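PDB 4F43: protelomerase from Agrobacterium tumefaciens, which generates and protects the closed hairpin ends of the linear chromosome, acting as a telomere resolvase that cuts and rejoins DNA. Local coordinates for residues V12-R17 with S229-S234; A34-A39 with Q50-A55; N113-L118 with T300-M305. The protein carries 1 engineered substitution. One frame throughout, in Å; residues are numbered along the deposited sequence. Where two conformers were deposited one is given.

Contact 1 (V12-R17 with S229-S234); sequences VEKIER and SIDDFS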
ATOM      1  N   VAL A  12      21.318   7.679   8.845  1.00 50.47           N
ATOM      2  CA  VAL A  12      22.727   7.988   8.624  1.00 49.29           C
ATOM      3  C   VAL A  12      23.206   7.523   7.253  1.00 54.96           C
ATOM      4  O   VAL A  12      23.841   8.283   6.524  1.00 59.81           O
ATOM      5  CB  VAL A  12      23.616   7.363   9.719  1.00 46.11           C
ATOM      6  CG1 VAL A  12      25.089   7.574   9.400  1.00 46.65           C
ATOM      7  CG2 VAL A  12      23.271   7.950  11.079  1.00 47.66           C
ATOM      8  N   GLU A  13      22.895   6.279   6.903  1.00 52.10           N
ATOM      9  CA  GLU A  13      23.264   5.743   5.597  1.00 53.62           C
ATOM     10  C   GLU A  13      22.553   6.494   4.476  1.00 55.33           C
ATOM     11  O   GLU A  13      23.137   6.754   3.420  1.00 63.95           O
ATOM     12  CB  GLU A  13      22.957   4.245   5.522  1.00 53.60           C
ATOM     13  CG  GLU A  13      23.872   3.385   6.378  1.00 58.96           C
ATOM     14  CD  GLU A  13      23.476   1.923   6.372  1.00 69.14           C
ATOM     15  OE1 GLU A  13      22.440   1.587   5.761  1.00 76.35           O
ATOM     16  OE2 GLU A  13      24.202   1.107   6.979  1.00 69.28           O
ATOM     17  N   LYS A  14      21.295   6.856   4.716  1.00 49.96           N
ATOM     18  CA  LYS A  14      20.528   7.626   3.740  1.00 41.20           C
ATOM     19  C   LYS A  14      21.111   9.021   3.524  1.00 44.08           C
ATOM     20  O   LYS A  14      20.903   9.633   2.477  1.00 44.80           O
ATOM     21  CB  LYS A  14      19.059   7.728   4.157  1.00 34.27           C
ATOM     22  CG  LYS A  14      18.264   6.456   3.924  1.00 36.23           C
ATOM     23  CD  LYS A  14      16.791   6.667   4.224  1.00 44.35           C
ATOM     24  CE  LYS A  14      15.982   5.422   3.902  1.00 45.29           C
ATOM     25  NZ  LYS A  14      14.532   5.623   4.165  1.00 47.48           N
ATOM     26  N   ILE A  15      21.837   9.519   4.520  1.00 50.31           N
ATOM     27  CA  ILE A  15      22.504  10.811   4.407  1.00 61.59           C
ATOM     28  C   ILE A  15      23.853  10.672   3.705  1.00 66.85           C
ATOM     29  O   ILE A  15      24.202  11.477   2.837  1.00 68.56           O
ATOM     30  CB  ILE A  15      22.702  11.464   5.788  1.00 60.90           C
ATOM     31  CG1 ILE A  15      21.347  11.793   6.418  1.00 53.30           C
ATOM     32  CG2 ILE A  15      23.543  12.727   5.671  1.00 68.82           C
ATOM     33  CD1 ILE A  15      21.443  12.340   7.823  1.00 50.85           C
ATOM     34  N   GLU A  16      24.604   9.643   4.086  1.00 68.41           N
ATOM     35  CA  GLU A  16      25.901   9.361   3.481  1.00 72.38           C
ATOM     36  C   GLU A  16      25.757   9.102   1.987  1.00 73.27           C
ATOM     37  O   GLU A  16      26.618   9.485   1.195  1.00 80.60           O
ATOM     38  CB  GLU A  16      26.563   8.162   4.160  1.00 74.98           C
ATOM     39  CG  GLU A  16      26.963   8.409   5.604  1.00 76.60           C
ATOM     40  CD  GLU A  16      27.534   7.172   6.270  1.00 80.66           C
ATOM     41  OE1 GLU A  16      27.450   6.081   5.671  1.00 82.19           O
ATOM     42  OE2 GLU A  16      28.068   7.293   7.393  1.00 81.35           O
ATOM     43  N   ARG A  17      24.662   8.448   1.608  1.00 67.89           N
ATOM     44  CA  ARG A  17      24.368   8.226   0.198  1.00 69.85           C
ATOM     45  C   ARG A  17      24.062   9.542  -0.509  1.00 74.59           C
ATOM     46  O   ARG A  17      24.438   9.742  -1.664  1.00 80.65           O
ATOM     47  CB  ARG A  17      23.186   7.270   0.031  1.00 72.71           C
ATOM     48  CG  ARG A  17      23.505   5.815   0.317  1.00 77.08           C
ATOM     49  CD  ARG A  17      22.418   4.893  -0.223  1.00 82.11           C
ATOM     50  NE  ARG A  17      21.140   5.060   0.466  1.00 79.54           N
ATOM     51  CZ  ARG A  17      20.120   5.774  -0.003  1.00 84.44           C
ATOM     52  NH1 ARG A  17      20.221   6.397  -1.169  1.00 92.34           N
ATOM     53  NH2 ARG A  17      18.998   5.863   0.697  1.00 81.16           N
ATOM     54  N   SER A 229      13.123  -2.855  -0.283  1.00 35.51           N
ATOM     55  CA  SER A 229      12.391  -2.171   0.773  1.00 45.55           C
ATOM     56  C   SER A 229      11.417  -1.178   0.151  1.00 48.63           C
ATOM     57  O   SER A 229      11.506  -0.876  -1.038  1.00 50.14           O
ATOM     58  CB  SER A 229      13.352  -1.457   1.725  1.00 49.90           C
ATOM     59  OG  SER A 229      14.081  -0.447   1.052  1.00 54.46           O
ATOM     60  N   ILE A 230      10.489  -0.671   0.955  1.00 44.60           N
ATOM     61  CA  ILE A 230       9.443   0.215   0.451  1.00 46.55           C
ATOM     62  C   ILE A 230       9.994   1.550  -0.056  1.00 55.34           C
ATOM     63  O   ILE A 230       9.529   2.079  -1.066  1.00 63.17           O
ATOM     64  CB  ILE A 230       8.327   0.443   1.506  1.00 32.80           C
ATOM     65  CG1 ILE A 230       7.248   1.381   0.961  1.00 28.63           C
ATOM     66  CG2 ILE A 230       8.907   0.971   2.813  1.00 41.10           C
ATOM     67  CD1 ILE A 230       6.558   0.868  -0.285  1.00 25.21           C
ATOM     68  N   ASP A 231      10.995   2.084   0.636  1.00 56.08           N
ATOM     69  CA  ASP A 231      11.609   3.343   0.230  1.00 62.40           C
ATOM     70  C   ASP A 231      12.399   3.162  -1.062  1.00 59.13           C
ATOM     71  O   ASP A 231      12.327   3.995  -1.971  1.00 51.22           O
ATOM     72  CB  ASP A 231      12.513   3.883   1.340  1.00 68.24           C
ATOM     73  CG  ASP A 231      11.772   4.080   2.649  1.00 73.90           C
ATOM     74  OD1 ASP A 231      11.071   5.105   2.789  1.00 67.79           O
ATOM     75  OD2 ASP A 231      11.890   3.210   3.538  1.00 78.16           O
ATOM     76  N   ASP A 232      13.149   2.065  -1.132  1.00 60.50           N
ATOM     77  CA  ASP A 232      13.898   1.718  -2.333  1.00 62.69           C
ATOM     78  C   ASP A 232      12.961   1.577  -3.523  1.00 52.23           C
ATOM     79  O   ASP A 232      13.204   2.152  -4.582  1.00 43.54           O
ATOM     80  CB  ASP A 232      14.676   0.418  -2.129  1.00 65.30           C
ATOM     81  CG  ASP A 232      15.869   0.589  -1.211  1.00 62.94           C
ATOM     82  OD1 ASP A 232      16.486   1.674  -1.232  1.00 64.59           O
ATOM     83  OD2 ASP A 232      16.188  -0.362  -0.467  1.00 56.63           O
ATOM     84  N   PHE A 233      11.888   0.815  -3.334  1.00 44.47           N
ATOM     85  CA  PHE A 233      10.883   0.619  -4.372  1.00 44.63           C
ATOM     86  C   PHE A 233      10.264   1.945  -4.806  1.00 46.41           C
ATOM     87  O   PHE A 233      10.028   2.172  -5.995  1.00 46.80           O
ATOM     88  CB  PHE A 233       9.791  -0.333  -3.880  1.00 38.68           C
ATOM     89  CG  PHE A 233       8.600  -0.409  -4.790  1.00 35.73           C
ATOM     90  CD1 PHE A 233       8.648  -1.158  -5.953  1.00 31.09           C
ATOM     91  CD2 PHE A 233       7.429   0.265  -4.481  1.00 35.98           C
ATOM     92  CE1 PHE A 233       7.554  -1.227  -6.793  1.00 29.72           C
ATOM     93  CE2 PHE A 233       6.332   0.197  -5.319  1.00 33.68           C
ATOM     94  CZ  PHE A 233       6.394  -0.551  -6.474  1.00 31.95           C
ATOM     95  N   SER A 234      10.004   2.812  -3.832  1.00 41.47           N
ATOM     96  CA  SER A 234       9.446   4.129  -4.110  1.00 26.77           C
ATOM     97  C   SER A 234      10.375   4.936  -5.010  1.00 29.50           C
ATOM     98  O   SER A 234      10.006   5.302  -6.127  1.00 27.07           O
ATOM     99  CB  SER A 234       9.179   4.891  -2.810  1.00 17.44           C
ATOM    100  OG  SER A 234       8.165   4.258  -2.045  1.00 14.09           O
TER
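Lys14 and Asp231 are the two residues that meet here, ammonium to carboxylate, with little else between the segments: the surface buried on both sides together is only 82 Å². NZ of Lys14 lies 3.6 Å from OD2 of Asp231, a long salt bridge. The same NZ is nearer still to Asp231 CG, at 3.5 Å, so the charge hangs over the flat face of the carboxylate and is not aimed at either oxygen. No hydrogen bond joins the two groups, and the attraction is therefore best regarded as electrostatic. Lys14 spans the gap because its chain is fully extended beyond CG, with the last three torsions all near 180°; it meets the aspartate side chain at about a right angle. Arg17 lies one turn further along and also leans across, yet its NH2 stops 5.3 Å from OD1 of Asp232, where it could add no more than long-range attraction.

Asp232 is held from its own side. Ser229 OG donates to Asp232 OD2 at 2.6 Å, coming from above the carboxylate plane, and accepts a weak capping bond from Asp232 N. Further along, Ser234 OG bonds to Ile230 O, which Ser234 N reaches from the other face. Ile15 packs on Leu31 and Ala34, while Ile230 and Phe233 rest on helix 155-161 and on a DNA phosphate. The arrangement is a serine N-cap at the start of a DNA-contacting helix of the catalytic domain, bridged by one surface ion pair to the N-terminal helices, consistent with a protein clamped around DNA.

Contact 2 (A34-A39 with Q50-A55); sequences ADFIAA and QALWDA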
ATOM      1  N   ALA A  34      18.366  12.926  12.655  1.00 24.76           N
ATOM      2  CA  ALA A  34      19.724  12.532  13.019  1.00 17.80           C
ATOM      3  C   ALA A  34      20.233  13.333  14.214  1.00 32.33           C
ATOM      4  O   ALA A  34      20.802  12.775  15.150  1.00 40.08           O
ATOM      5  CB  ALA A  34      20.659  12.696  11.831  1.00 18.22           C
ATOM      6  N   ASP A  35      20.020  14.645  14.174  1.00 39.70           N
ATOM      7  CA  ASP A  35      20.425  15.525  15.264  1.00 29.38           C
ATOM      8  C   ASP A  35      19.600  15.250  16.515  1.00 27.28           C
ATOM      9  O   ASP A  35      20.065  15.456  17.636  1.00 36.21           O
ATOM     10  CB  ASP A  35      20.278  16.992  14.855  1.00 33.20           C
ATOM     11  CG  ASP A  35      21.108  17.344  13.637  1.00 54.14           C
ATOM     12  OD1 ASP A  35      22.098  16.634  13.368  1.00 62.14           O
ATOM     13  OD2 ASP A  35      20.768  18.331  12.950  1.00 59.93           O
ATOM     14  N   PHE A  36      18.371  14.789  16.310  1.00 22.50           N
ATOM     15  CA  PHE A  36      17.488  14.423  17.410  1.00 17.07           C
ATOM     16  C   PHE A  36      18.060  13.224  18.161  1.00 27.81           C
ATOM     17  O   PHE A  36      18.291  13.280  19.374  1.00 37.40           O
ATOM     18  CB  PHE A  36      16.100  14.089  16.867  1.00 16.85           C
ATOM     19  CG  PHE A  36      15.037  14.027  17.917  1.00 17.24           C
ATOM     20  CD1 PHE A  36      14.504  15.187  18.447  1.00 17.58           C
ATOM     21  CD2 PHE A  36      14.559  12.810  18.366  1.00 18.77           C
ATOM     22  CE1 PHE A  36      13.520  15.134  19.411  1.00 26.90           C
ATOM     23  CE2 PHE A  36      13.576  12.752  19.329  1.00 26.21           C
ATOM     24  CZ  PHE A  36      13.056  13.916  19.852  1.00 33.64           C
ATOM     25  N   ILE A  37      18.292  12.142  17.422  1.00 27.67           N
ATOM     26  CA  ILE A  37      18.881  10.932  17.987  1.00 33.13           C
ATOM     27  C   ILE A  37      20.250  11.231  18.599  1.00 37.23           C
ATOM     28  O   ILE A  37      20.623  10.655  19.622  1.00 38.66           O
ATOM     29  CB  ILE A  37      19.010   9.821  16.923  1.00 32.36           C
ATOM     30  CG1 ILE A  37      17.646   9.514  16.302  1.00 30.46           C
ATOM     31  CG2 ILE A  37      19.613   8.561  17.526  1.00 27.52           C
ATOM     32  CD1 ILE A  37      16.606   9.058  17.300  1.00 27.40           C
ATOM     33  N   ALA A  38      20.984  12.148  17.975  1.00 37.70           N
ATOM     34  CA  ALA A  38      22.290  12.563  18.475  1.00 39.18           C
ATOM     35  C   ALA A  38      22.176  13.237  19.840  1.00 34.87           C
ATOM     36  O   ALA A  38      22.924  12.915  20.764  1.00 37.68           O
ATOM     37  CB  ALA A  38      22.966  13.493  17.480  1.00 39.06           C
ATOM     38  N   ALA A  39      21.235  14.169  19.957  1.00 33.30           N
ATOM     39  CA  ALA A  39      21.024  14.897  21.202  1.00 29.41           C
ATOM     40  C   ALA A  39      20.466  13.985  22.290  1.00 31.72           C
ATOM     41  O   ALA A  39      20.687  14.222  23.478  1.00 35.68           O
ATOM     42  CB  ALA A  39      20.098  16.081  20.974  1.00 21.00           C
ATOM     43  N   GLN A  50      11.488  15.928  27.110  1.00 40.54           N
ATOM     44  CA  GLN A  50      10.245  16.629  26.827  1.00 48.34           C
ATOM     45  C   GLN A  50      10.506  17.959  26.130  1.00 46.92           C
ATOM     46  O   GLN A  50       9.757  18.354  25.243  1.00 51.20           O
ATOM     47  CB  GLN A  50       9.457  16.864  28.116  1.00 50.32           C
ATOM     48  CG  GLN A  50       8.055  17.408  27.891  1.00 49.03           C
ATOM     49  CD  GLN A  50       7.119  16.374  27.300  1.00 45.80           C
ATOM     50  OE1 GLN A  50       7.093  15.224  27.737  1.00 43.64           O
ATOM     51  NE2 GLN A  50       6.346  16.777  26.297  1.00 48.88           N
ATOM     52  N   ALA A  51      11.568  18.648  26.537  1.00 35.47           N
ATOM     53  CA  ALA A  51      11.928  19.921  25.919  1.00 41.25           C
ATOM     54  C   ALA A  51      12.384  19.720  24.477  1.00 40.98           C
ATOM     55  O   ALA A  51      11.993  20.467  23.576  1.00 48.32           O
ATOM     56  CB  ALA A  51      13.014  20.614  26.728  1.00 45.76           C
ATOM     57  N   LEU A  52      13.217  18.703  24.275  1.00 40.75           N
ATOM     58  CA  LEU A  52      13.726  18.363  22.952  1.00 44.39           C
ATOM     59  C   LEU A  52      12.569  18.056  22.008  1.00 54.00           C
ATOM     60  O   LEU A  52      12.509  18.574  20.888  1.00 55.01           O
ATOM     61  CB  LEU A  52      14.667  17.158  23.048  1.00 35.63           C
ATOM     62  CG  LEU A  52      15.540  16.810  21.841  1.00 39.80           C
ATOM     63  CD1 LEU A  52      16.497  17.948  21.521  1.00 48.51           C
ATOM     64  CD2 LEU A  52      16.306  15.516  22.092  1.00 25.10           C
ATOM     65  N   TRP A  53      11.642  17.224  22.473  1.00 52.34           N
ATOM     66  CA  TRP A  53      10.484  16.854  21.670  1.00 38.85           C
ATOM     67  C   TRP A  53       9.536  18.032  21.454  1.00 30.81           C
ATOM     68  O   TRP A  53       8.865  18.111  20.428  1.00 29.86           O
ATOM     69  CB  TRP A  53       9.733  15.682  22.304  1.00 39.24           C
ATOM     70  CG  TRP A  53       8.541  15.246  21.511  1.00 41.81           C
ATOM     71  CD1 TRP A  53       7.231  15.324  21.886  1.00 42.18           C
ATOM     72  CD2 TRP A  53       8.548  14.680  20.194  1.00 38.91           C
ATOM     73  NE1 TRP A  53       6.423  14.833  20.889  1.00 38.71           N
ATOM     74  CE2 TRP A  53       7.207  14.434  19.838  1.00 41.05           C
ATOM     75  CE3 TRP A  53       9.558  14.356  19.283  1.00 39.25           C
ATOM     76  CZ2 TRP A  53       6.851  13.875  18.610  1.00 43.57           C
ATOM     77  CZ3 TRP A  53       9.203  13.804  18.065  1.00 39.75           C
ATOM     78  CH2 TRP A  53       7.862  13.569  17.739  1.00 41.18           C
ATOM     79  N   ASP A  54       9.482  18.941  22.422  1.00 30.94           N
ATOM     80  CA  ASP A  54       8.651  20.134  22.299  1.00 48.62           C
ATOM     81  C   ASP A  54       9.196  21.061  21.221  1.00 47.57           C
ATOM     82  O   ASP A  54       8.434  21.632  20.442  1.00 47.83           O
ATOM     83  CB  ASP A  54       8.542  20.871  23.635  1.00 62.40           C
ATOM     84  CG  ASP A  54       7.524  20.243  24.566  1.00 66.19           C
ATOM     85  OD1 ASP A  54       7.093  20.925  25.520  1.00 67.12           O
ATOM     86  OD2 ASP A  54       7.152  19.071  24.341  1.00 64.76           O
ATOM     87  N   ALA A  55      10.516  21.204  21.179  1.00 47.43           N
ATOM     88  CA  ALA A  55      11.153  22.007  20.143  1.00 57.64           C
ATOM     89  C   ALA A  55      10.972  21.352  18.776  1.00 61.13           C
ATOM     90  O   ALA A  55      10.575  22.007  17.805  1.00 63.13           O
ATOM     91  CB  ALA A  55      12.630  22.200  20.453  1.00 56.93           C
TER
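Phe36 and Leu52 face each other, CA atoms 7.8 Å apart, where the short helical segments 34-39 and 50-55 run almost antiparallel at 170°, their axes 11.2 Å apart at closest approach. Phe36 and Leu52 take up most of the space between them. Phe36 CG stands anti to the backbone N (chi1 -166°), which swings the ring across to the other helix although its CB does not point there. Leu52 meets it with the isobutyl group: CD2 sits over one face of the ring in a CH-pi contact, 4.2 Å from the centroid and displaced toward the rim, while CG touches Phe36 CE1 at 3.6 Å. Both methyls of Leu52 border Ala39 CB, CD2 of Leu52 at 4.0 Å, so the leucine end is wedged between the phenyl ring and the alanine methyl one turn later.

Trp53 approaches from a different direction. Its six-membered ring presents its CE3 edge to Phe36 CZ at 3.6 Å, and the two ring planes meet obliquely, inclined at 70°. Tyr75 of helix 65-82 adds an edge-to-face partner to Phe36, and Met89 of helix 89-92 touches both Phe36 and Trp53, so the aromatic pair belongs to the core of this small helical bundle. On the outer side of its helix, Gln50 NE2 bonds to Asp54 OD2 at 3.1 Å. No hydrogen bond or salt bridge crosses between the segments; dispersion and the burial of aromatic surface hold them together, so the fit of ring, methyl and indole edge defines the contact.

Contact 3 (N113-L118 with T300-M305); sequences NKHGAL and TSLSYM. With nucleotides of chain B.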
ATOM      1  N   ASN A 113     -18.647   9.940   2.492  1.00 32.92           N
ATOM      2  CA  ASN A 113     -18.948  10.726   1.300  1.00 16.71           C
ATOM      3  C   ASN A 113     -18.813   9.899   0.029  1.00 20.63           C
ATOM      4  O   ASN A 113     -19.614  10.031  -0.896  1.00 22.63           O
ATOM      5  CB  ASN A 113     -18.038  11.952   1.211  1.00 23.44           C
ATOM      6  CG  ASN A 113     -18.285  12.945   2.328  1.00 31.44           C
ATOM      7  OD1 ASN A 113     -17.359  13.341   3.036  1.00 33.62           O
ATOM      8  ND2 ASN A 113     -19.539  13.356   2.490  1.00 25.39           N
ATOM      9  N   LYS A 114     -17.795   9.045  -0.009  1.00 28.79           N
ATOM     10  CA  LYS A 114     -17.554   8.194  -1.170  1.00 26.20           C
ATOM     11  C   LYS A 114     -18.631   7.129  -1.329  1.00 23.36           C
ATOM     12  O   LYS A 114     -18.925   6.691  -2.444  1.00 23.23           O
ATOM     13  CB  LYS A 114     -16.179   7.531  -1.075  1.00 38.97           C
ATOM     14  CG  LYS A 114     -15.204   7.954  -2.167  1.00 49.72           C
ATOM     15  CD  LYS A 114     -14.101   8.855  -1.626  1.00 59.31           C
ATOM     16  CE  LYS A 114     -14.630  10.222  -1.215  1.00 62.86           C
ATOM     17  NZ  LYS A 114     -13.543  11.095  -0.695  1.00 60.25           N
ATOM     18  N   HIS A 115     -19.214   6.708  -0.212  1.00 25.80           N
ATOM     19  CA  HIS A 115     -20.247   5.678  -0.240  1.00 19.69           C
ATOM     20  C   HIS A 115     -21.603   6.205  -0.706  1.00 21.04           C
ATOM     21  O   HIS A 115     -22.461   5.436  -1.139  1.00 15.16           O
ATOM     22  CB  HIS A 115     -20.375   5.019   1.134  1.00 20.08           C
ATOM     23  CG  HIS A 115     -19.373   3.935   1.377  1.00 25.24           C
ATOM     24  ND1 HIS A 115     -19.736   2.657   1.742  1.00 21.75           N
ATOM     25  CD2 HIS A 115     -18.022   3.935   1.299  1.00 26.31           C
ATOM     26  CE1 HIS A 115     -18.651   1.919   1.888  1.00 25.93           C
ATOM     27  NE2 HIS A 115     -17.597   2.670   1.623  1.00 25.73           N
ATOM     28  N   GLY A 116     -21.791   7.517  -0.616  1.00 26.18           N
ATOM     29  CA  GLY A 116     -23.038   8.134  -1.029  1.00 20.60           C
ATOM     30  C   GLY A 116     -22.978   8.683  -2.442  1.00 27.02           C
ATOM     31  O   GLY A 116     -23.957   9.230  -2.949  1.00 29.47           O
ATOM     32  N   ALA A 117     -21.822   8.536  -3.078  1.00 24.77           N
ATOM     33  CA  ALA A 117     -21.622   9.030  -4.433  1.00 17.29           C
ATOM     34  C   ALA A 117     -20.652   8.136  -5.197  1.00 19.77           C
ATOM     35  O   ALA A 117     -19.500   8.504  -5.425  1.00 29.42           O
ATOM     36  CB  ALA A 117     -21.119  10.463  -4.403  1.00 13.20           C
ATOM     37  N   LEU A 118     -21.129   6.957  -5.585  1.00 21.38           N
ATOM     38  CA  LEU A 118     -20.313   5.990  -6.313  1.00 28.04           C
ATOM     39  C   LEU A 118     -19.984   6.464  -7.726  1.00 30.48           C
ATOM     40  O   LEU A 118     -20.779   7.154  -8.363  1.00 52.94           O
ATOM     41  CB  LEU A 118     -21.022   4.635  -6.368  1.00 20.85           C
ATOM     42  CG  LEU A 118     -20.467   3.530  -5.468  1.00 11.44           C
ATOM     43  CD1 LEU A 118     -20.116   4.075  -4.095  1.00  9.16           C
ATOM     44  CD2 LEU A 118     -21.466   2.391  -5.352  1.00 12.25           C
ATOM     45  N   THR A 300     -12.457  -2.394   7.029  1.00 13.49           N
ATOM     46  CA  THR A 300     -11.374  -1.977   6.144  1.00 13.83           C
ATOM     47  C   THR A 300     -11.834  -2.045   4.688  1.00 28.52           C
ATOM     48  O   THR A 300     -11.378  -1.279   3.836  1.00 32.57           O
ATOM     49  CB  THR A 300     -10.113  -2.838   6.352  1.00 12.50           C
ATOM     50  OG1 THR A 300      -9.699  -2.756   7.721  1.00 21.86           O
ATOM     51  CG2 THR A 300      -8.974  -2.359   5.463  1.00  8.41           C
ATOM     52  N   SER A 301     -12.763  -2.957   4.417  1.00 31.83           N
ATOM     53  CA  SER A 301     -13.313  -3.134   3.077  1.00 14.85           C
ATOM     54  C   SER A 301     -14.128  -1.924   2.622  1.00 13.32           C
ATOM     55  O   SER A 301     -14.331  -1.717   1.423  1.00 13.72           O
ATOM     56  CB  SER A 301     -14.183  -4.392   3.021  1.00  8.55           C
ATOM     57  OG  SER A 301     -15.298  -4.281   3.887  1.00  9.77           O
ATOM     58  N   LEU A 302     -14.591  -1.130   3.585  1.00 12.44           N
ATOM     59  CA  LEU A 302     -15.375   0.067   3.292  0.78  8.40           C
ATOM     60  C   LEU A 302     -14.591   1.057   2.436  1.00 19.65           C
ATOM     61  O   LEU A 302     -15.176   1.864   1.713  1.00 26.90           O
ATOM     62  CB  LEU A 302     -15.824   0.745   4.588  0.78 10.46           C
ATOM     63  CG  LEU A 302     -16.710  -0.073   5.529  0.78  9.07           C
ATOM     64  CD1 LEU A 302     -17.019   0.718   6.788  0.78  6.92           C
ATOM     65  CD2 LEU A 302     -17.993  -0.492   4.827  0.78  9.03           C
ATOM     66  N   SER A 303     -13.266   0.991   2.525  1.00 23.94           N
ATOM     67  CA  SER A 303     -12.401   1.892   1.773  1.00 25.49           C
ATOM     68  C   SER A 303     -12.221   1.436   0.326  1.00 26.37           C
ATOM     69  O   SER A 303     -11.675   2.171  -0.497  1.00 22.58           O
ATOM     70  CB  SER A 303     -11.034   2.012   2.453  1.00 24.83           C
ATOM     71  OG  SER A 303     -11.159   2.496   3.781  1.00 22.39           O
ATOM     72  N   TYR A 304     -12.681   0.226   0.017  1.00 26.82           N
ATOM     73  CA  TYR A 304     -12.495  -0.335  -1.321  1.00 22.23           C
ATOM     74  C   TYR A 304     -13.752  -0.254  -2.181  1.00 21.42           C
ATOM     75  O   TYR A 304     -13.764  -0.721  -3.319  1.00 25.54           O
ATOM     76  CB  TYR A 304     -12.013  -1.785  -1.235  1.00 19.89           C
ATOM     77  CG  TYR A 304     -10.593  -1.927  -0.744  1.00 25.53           C
ATOM     78  CD1 TYR A 304      -9.527  -1.909  -1.633  1.00 29.79           C
ATOM     79  CD2 TYR A 304     -10.316  -2.076   0.610  1.00 27.80           C
ATOM     80  CE1 TYR A 304      -8.226  -2.035  -1.191  1.00 32.92           C
ATOM     81  CE2 TYR A 304      -9.017  -2.205   1.063  1.00 28.94           C
ATOM     82  CZ  TYR A 304      -7.975  -2.184   0.159  1.00 32.52           C
ATOM     83  OH  TYR A 304      -6.681  -2.311   0.610  1.00 28.59           O
ATOM     84  N   MET A 305     -14.808   0.339  -1.635  1.00 15.99           N
ATOM     85  CA  MET A 305     -16.070   0.444  -2.356  1.00 29.02           C
ATOM     86  C   MET A 305     -16.336   1.885  -2.785  1.00 27.58           C
ATOM     87  O   MET A 305     -16.905   2.676  -2.036  1.00 18.19           O
ATOM     88  CB  MET A 305     -17.217  -0.094  -1.498  1.00 24.94           C
ATOM     89  CG  MET A 305     -16.837  -1.326  -0.690  1.00 21.10           C
ATOM     90  SD  MET A 305     -18.236  -2.347  -0.193  1.00 10.86           S
ATOM     91  CE  MET A 305     -19.222  -1.174   0.726  1.00  8.41           C
TER
ATOM     92  P    DA B  13      -7.603   4.272  -0.158  1.00 35.61           P
ATOM     93  OP1  DA B  13      -7.514   3.722  -1.530  1.00 35.03           O
ATOM     94  OP2  DA B  13      -8.859   4.898   0.307  1.00 47.14           O
ATOM     95  O5'  DA B  13      -7.223   3.114   0.874  1.00 31.00           O
ATOM     96  C5'  DA B  13      -5.945   2.495   0.801  1.00 30.32           C
ATOM     97  C4'  DA B  13      -5.797   1.451   1.892  1.00 29.56           C
ATOM     98  O4'  DA B  13      -5.084   2.027   3.015  1.00 28.71           O
ATOM     99  C3'  DA B  13      -7.110   0.920   2.457  1.00 29.82           C
ATOM    100  O3'  DA B  13      -6.971  -0.458   2.772  1.00 30.03           O
ATOM    101  C2'  DA B  13      -7.303   1.758   3.715  1.00 29.13           C
ATOM    102  C1'  DA B  13      -5.861   1.891   4.188  1.00 28.43           C
ATOM    103  N9   DA B  13      -5.609   3.051   5.035  1.00 28.26           N
ATOM    104  C8   DA B  13      -6.302   4.227   5.077  1.00 28.81           C
ATOM    105  N7   DA B  13      -5.830   5.086   5.950  1.00 29.04           N
ATOM    106  C5   DA B  13      -4.752   4.428   6.519  1.00 28.59           C
ATOM    107  C6   DA B  13      -3.822   4.792   7.513  1.00 29.06           C
ATOM    108  N6   DA B  13      -3.822   5.968   8.152  1.00 30.03           N
ATOM    109  N1   DA B  13      -2.876   3.888   7.835  1.00 30.41           N
ATOM    110  C2   DA B  13      -2.858   2.706   7.212  1.00 28.66           C
ATOM    111  N3   DA B  13      -3.674   2.253   6.264  1.00 30.14           N
ATOM    112  C4   DA B  13      -4.604   3.171   5.963  1.00 28.15           C
TER
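His115 and Leu302 form the firm part of this contact. The imidazole NE2 donates to the main-chain O of Leu302 at 2.6 Å, and the bond is straight in every respect that the donor controls: the N-H...O angle is 179° and the acceptor lies in the ring plane. The carbonyl receives it on a lone pair, at a C=O...N angle of 133°. Such a short bond pins the ring edge-on against the backbone of the 3-10 turn 301-303. Beside it, Met305 bends at chi3 (-58°), which brings its CE methyl to 3.4 Å from His115 CE1, obliquely to the ring.

The other side is much looser. Leu118 reaches the opposing segment only through CD1, which lies 4.1 Å from Met305 O, and Lys114 starts toward it but carries its ammonium away; both residues are exposed.

Behind the turn, on the side remote from His115, lies the DNA. Tyr304 turns away from the histidine and sets its OH 2.9 Å from O3' of DA13 of chain B, within hydrogen-bonding range; Tyr262 OH is also hydrogen-bonded to Tyr304 OH, which partner takes the proton being left open, and the ring of His266 is nearby. This is consistent with the tyrosine-based DNA cleavage of telomere resolvases. Ser303 CB rests on the same sugar, 3.9 Å from C2' of DA13 of chain B. The contact thus joins the C-terminal end of helix 97-115 to the loop that follows helix 283-291, whose Phe287 backs Met305, just ahead of the parallel strand pair 119-120 and 307-308.

In the fold
From the N terminus, helix 9-18 supplies the first half of contact 1, whose loop closes only 212 residues later on helix 230-248. Within that loop falls contact 2, a short closure between successive helices 28-40 and 46-59; the two meet where Ile15 packs on Ala34. Helix 97-115 then leads away to contact 3, which opens inside the loop of contact 1 but closes beyond it, after helix 283-291, so contacts 1 and 3 cross. Their centres lie about 34 Å apart, on opposite sides of the chain's centre. Contact 2 pairs two helices within the N-terminal bundle; contact 1 ties helix 9-18 to the catalytic part, and contact 3 fastens the end of helix 97-115 to that later loop.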